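Local structure of peroxisomal membrane protein LPX1 (Saccharomyces cerevisiae, 2Y6U) at residues A[356-359]-A[360-364]; A[365-368]-A[369-373]. The protein is a peroxisomal alpha/beta-hydrolase with acyl esterase, lipase and phospholipase A activity. One frame throughout, in Å; residues are numbered along the deposited sequence. Where two conformers were deposited one is given.

Interaction 1: residues A[356-359]-A[360-364]; sequences PQLT and LEERA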
# COMPACT_ATOMS: atom_id res chain seq x y z
N PRO A 356 -19.06 11.07 -17.62
CA PRO A 356 -20.19 10.34 -18.16
C PRO A 356 -21.49 10.64 -17.43
O PRO A 356 -21.56 10.59 -16.20
CB PRO A 356 -19.79 8.87 -17.99
CG PRO A 356 -18.83 8.87 -16.91
CD PRO A 356 -18.09 10.16 -16.98
N GLN A 357 -22.47 10.98 -18.24
CA GLN A 357 -23.81 11.28 -17.85
C GLN A 357 -24.67 10.02 -18.16
O GLN A 357 -25.52 10.03 -19.07
CB GLN A 357 -24.27 12.52 -18.65
CG GLN A 357 -24.20 12.43 -20.29
CD GLN A 357 -22.77 12.22 -20.95
OE1 GLN A 357 -22.15 13.18 -21.42
NE2 GLN A 357 -22.30 10.97 -21.03
N LEU A 358 -24.42 8.91 -17.45
CA LEU A 358 -25.19 7.67 -17.71
C LEU A 358 -26.10 7.31 -16.57
O LEU A 358 -25.66 7.21 -15.39
CB LEU A 358 -24.26 6.49 -17.93
CG LEU A 358 -23.19 6.71 -18.99
CD1 LEU A 358 -22.11 5.67 -18.79
CD2 LEU A 358 -23.82 6.67 -20.42
N THR A 359 -27.33 6.96 -16.92
CA THR A 359 -28.26 6.39 -15.96
C THR A 359 -27.87 4.98 -15.53
O THR A 359 -27.05 4.32 -16.15
CB THR A 359 -29.66 6.34 -16.55
OG1 THR A 359 -29.65 5.40 -17.62
CG2 THR A 359 -30.11 7.79 -17.05
N LEU A 360 -28.46 4.52 -14.44
CA LEU A 360 -28.25 3.18 -13.94
C LEU A 360 -28.57 2.14 -15.06
O LEU A 360 -27.95 1.12 -15.19
CB LEU A 360 -29.16 2.96 -12.72
CG LEU A 360 -28.85 2.26 -11.41
CD1 LEU A 360 -27.31 2.22 -11.03
CD2 LEU A 360 -29.68 2.88 -10.21
N GLU A 361 -29.61 2.40 -15.83
CA GLU A 361 -30.04 1.45 -16.85
C GLU A 361 -29.02 1.43 -18.01
O GLU A 361 -28.69 0.39 -18.53
CB GLU A 361 -31.47 1.82 -17.31
CG GLU A 361 -32.47 1.65 -16.11
CD GLU A 361 -32.53 2.91 -15.14
OE1 GLU A 361 -31.93 4.00 -15.42
OE2 GLU A 361 -33.20 2.78 -14.07
N GLU A 362 -28.51 2.58 -18.38
CA GLU A 362 -27.49 2.67 -19.40
C GLU A 362 -26.23 1.96 -18.92
O GLU A 362 -25.61 1.19 -19.66
CB GLU A 362 -27.18 4.12 -19.69
CG GLU A 362 -28.27 4.76 -20.60
CD GLU A 362 -28.10 6.22 -20.73
OE1 GLU A 362 -27.67 6.86 -19.77
OE2 GLU A 362 -28.41 6.77 -21.78
N ARG A 363 -25.91 2.17 -17.66
CA ARG A 363 -24.77 1.46 -17.05
C ARG A 363 -24.94 -0.05 -17.09
O ARG A 363 -23.98 -0.75 -17.34
CB ARG A 363 -24.49 2.01 -15.67
CG ARG A 363 -23.98 3.43 -15.74
CD ARG A 363 -24.01 4.11 -14.36
NE ARG A 363 -23.21 5.32 -14.28
CZ ARG A 363 -21.88 5.38 -14.18
NH1 ARG A 363 -21.18 4.28 -14.02
NH2 ARG A 363 -21.27 6.54 -14.16
N ALA A 364 -26.16 -0.53 -16.92
CA ALA A 364 -26.48 -1.94 -16.96
C ALA A 364 -26.21 -2.57 -18.34
O ALA A 364 -25.59 -3.64 -18.43
CB ALA A 364 -27.91 -2.20 -16.50
O HOH W 1 -22.86 8.72 -15.17
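The loop 356-359 turns into the helix at T359, whose carbonyl O takes the amide N of R363 in the first i to i+4 bond (2.9 Å). On the side chains, T359 and E362 grip each other in both directions. OG1 of T359 accepts from the amide N of E362 at 3.1 Å, and OE1 of E362 accepts from the amide N of T359 at 2.9 Å, through its anti lone pair. T359 OG1 is placed for this by a chi1 of 67°, which sets it between its own backbone N and carbonyl carbon; a weak bond also joins OG1 to E362 OE1. This is a capping box, T359 being the N-cap of helix 360-378, the extended C-terminal helix of Lpx1, which takes part in dimer contacts. On another side of the turn, R363 reaches back along the incoming chain. Its CG packs on CB of L358 at 3.8 Å, and NE donates to O of L358 at 3.3 Å, a somewhat bent bond (140°) that lies near the guanidinium plane but comes from above the carbonyl plane. NH2 of R363 also donates to water 1, which accepts from the amide N of L358 and donates to O of P356. Beyond these bonds, the guanidinium makes a salt bridge with D29 and a hydrogen bond to O of G106, both of the second subunit. A leucine in place of R363 would probably cost O of L358 its side-chain donor, water 1 one of its donors, and D29 of the second subunit its salt bridge to this residue.

Interaction 2: residues A[365-368]-A[369-373]; sequences VMFD and RAFDS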
# COMPACT_ATOMS: atom_id res chain seq x y z
N VAL A 365 -26.68 -1.91 -19.39
CA VAL A 365 -26.47 -2.33 -20.80
C VAL A 365 -24.96 -2.31 -21.12
O VAL A 365 -24.44 -3.24 -21.71
CB VAL A 365 -27.21 -1.37 -21.76
CG1 VAL A 365 -26.83 -1.64 -23.23
CG2 VAL A 365 -28.77 -1.47 -21.52
N MET A 366 -24.28 -1.27 -20.70
CA MET A 366 -22.84 -1.13 -20.98
C MET A 366 -22.01 -2.21 -20.26
O MET A 366 -21.13 -2.81 -20.83
CB MET A 366 -22.37 0.26 -20.57
CG MET A 366 -22.97 1.34 -21.41
SD MET A 366 -23.01 2.92 -20.56
CE MET A 366 -21.36 3.46 -20.86
N PHE A 367 -22.36 -2.49 -19.02
CA PHE A 367 -21.69 -3.52 -18.28
C PHE A 367 -21.92 -4.87 -18.90
O PHE A 367 -20.99 -5.68 -19.00
CB PHE A 367 -22.14 -3.60 -16.81
CG PHE A 367 -21.52 -4.70 -16.12
CD1 PHE A 367 -20.20 -4.58 -15.64
CD2 PHE A 367 -22.17 -5.91 -15.99
CE1 PHE A 367 -19.62 -5.62 -15.01
CE2 PHE A 367 -21.58 -6.95 -15.37
CZ PHE A 367 -20.27 -6.83 -14.89
N ASP A 368 -23.17 -5.17 -19.21
CA ASP A 368 -23.48 -6.47 -19.75
C ASP A 368 -22.69 -6.70 -21.05
O ASP A 368 -22.17 -7.79 -21.31
CB ASP A 368 -24.94 -6.61 -19.98
CG ASP A 368 -25.72 -6.87 -18.70
OD1 ASP A 368 -25.12 -7.16 -17.61
OD2 ASP A 368 -27.00 -6.82 -18.80
N ARG A 369 -22.57 -5.68 -21.86
CA ARG A 369 -21.75 -5.75 -23.03
C ARG A 369 -20.24 -5.98 -22.72
O ARG A 369 -19.54 -6.79 -23.37
CB ARG A 369 -22.02 -4.48 -23.79
CG ARG A 369 -21.44 -4.29 -25.07
CD ARG A 369 -21.91 -2.85 -25.58
NE ARG A 369 -23.33 -2.81 -25.86
CZ ARG A 369 -24.12 -1.72 -25.96
NH1 ARG A 369 -23.65 -0.49 -25.72
NH2 ARG A 369 -25.42 -1.87 -26.26
N ALA A 370 -19.74 -5.26 -21.75
CA ALA A 370 -18.35 -5.41 -21.31
C ALA A 370 -18.09 -6.79 -20.80
O ALA A 370 -17.06 -7.40 -21.10
CB ALA A 370 -17.99 -4.35 -20.24
N PHE A 371 -19.00 -7.30 -20.00
CA PHE A 371 -18.87 -8.63 -19.45
C PHE A 371 -18.88 -9.67 -20.56
O PHE A 371 -18.05 -10.56 -20.55
CB PHE A 371 -19.96 -8.98 -18.47
CG PHE A 371 -19.85 -10.36 -17.93
CD1 PHE A 371 -18.98 -10.63 -16.88
CD2 PHE A 371 -20.61 -11.40 -18.45
CE1 PHE A 371 -18.90 -11.87 -16.37
CE2 PHE A 371 -20.51 -12.69 -17.93
CZ PHE A 371 -19.64 -12.93 -16.92
N ASP A 372 -19.80 -9.58 -21.51
CA ASP A 372 -19.83 -10.56 -22.61
C ASP A 372 -18.50 -10.59 -23.37
O ASP A 372 -17.99 -11.66 -23.72
CB ASP A 372 -20.97 -10.26 -23.59
CG ASP A 372 -22.36 -10.61 -23.03
OD1 ASP A 372 -22.46 -11.42 -22.05
OD2 ASP A 372 -23.37 -10.08 -23.60
N SER A 373 -17.95 -9.42 -23.66
CA SER A 373 -16.68 -9.28 -24.36
C SER A 373 -15.54 -9.94 -23.56
O SER A 373 -14.71 -10.71 -24.06
CB SER A 373 -16.38 -7.78 -24.52
OG SER A 373 -15.20 -7.56 -25.26
O HOH W 2 -23.52 -10.16 -20.29
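V365 and R369, one turn apart, meet because CG1 of V365 (chi1 171°) and CG of R369 (chi1 -175°) both stand anti to their backbone N, and the arginine chain then bends at chi3 (-68°). The setting is the middle of helix 360-378, with regular alpha-helical i to i+4 bonds: the amide N of R369, A370, F371 and D372 donate in turn to O of V365, M366, F367 and D368. The shortest is F371 N to F367 O at 2.8 Å. The V365 and R369 side chains lie alongside each other and point the same way. CG1 of the valine sits over one face of the guanidinium, 3.3 Å from NH2 and 3.8 Å from CZ, an apolar methyl against a flat cationic group on an exposed stripe of the helix.

F367 and F371 form a second i to i+4 pair. Both rings swing out anti to the backbone N, and the side chains cross at a slant. The nearest approach of the two side chains is CE2 of F367 to CB of F371, at 4.0 Å. On this side the helix faces the second subunit: F367 packs on L108, A370 on T110 and F371 on Y197, all of that subunit, and F371 is buried.

The carboxylates of D368 and D372 follow each other along an exposed side, their OD1 atoms 6.7 Å apart in the conformer given, like charges that would be expected to repel somewhat. O of D368 takes two donors: the amide N of D372, and water 2, which donates to it at 2.9 Å.

Overall arrangement
Both interactions belong to the surface and to the same helix, 360-378, far out from the centre of the chain; interaction 1 covers its start and interaction 2 its following turns. L358 lies next to M366 where they join. At the start, the chemistry is polar: side chains and a water occupy backbone groups where the chain enters the helix. Farther along, the main-chain bonds are the regular helical ones, and the side chains supply apolar contacts and exposed charged groups. Both touch the second subunit, but differently: 356-364 offers a charged guanidinium as well as packing, whereas 365-373 presents mainly aromatic and aliphatic groups, including the one buried residue of the two contacts.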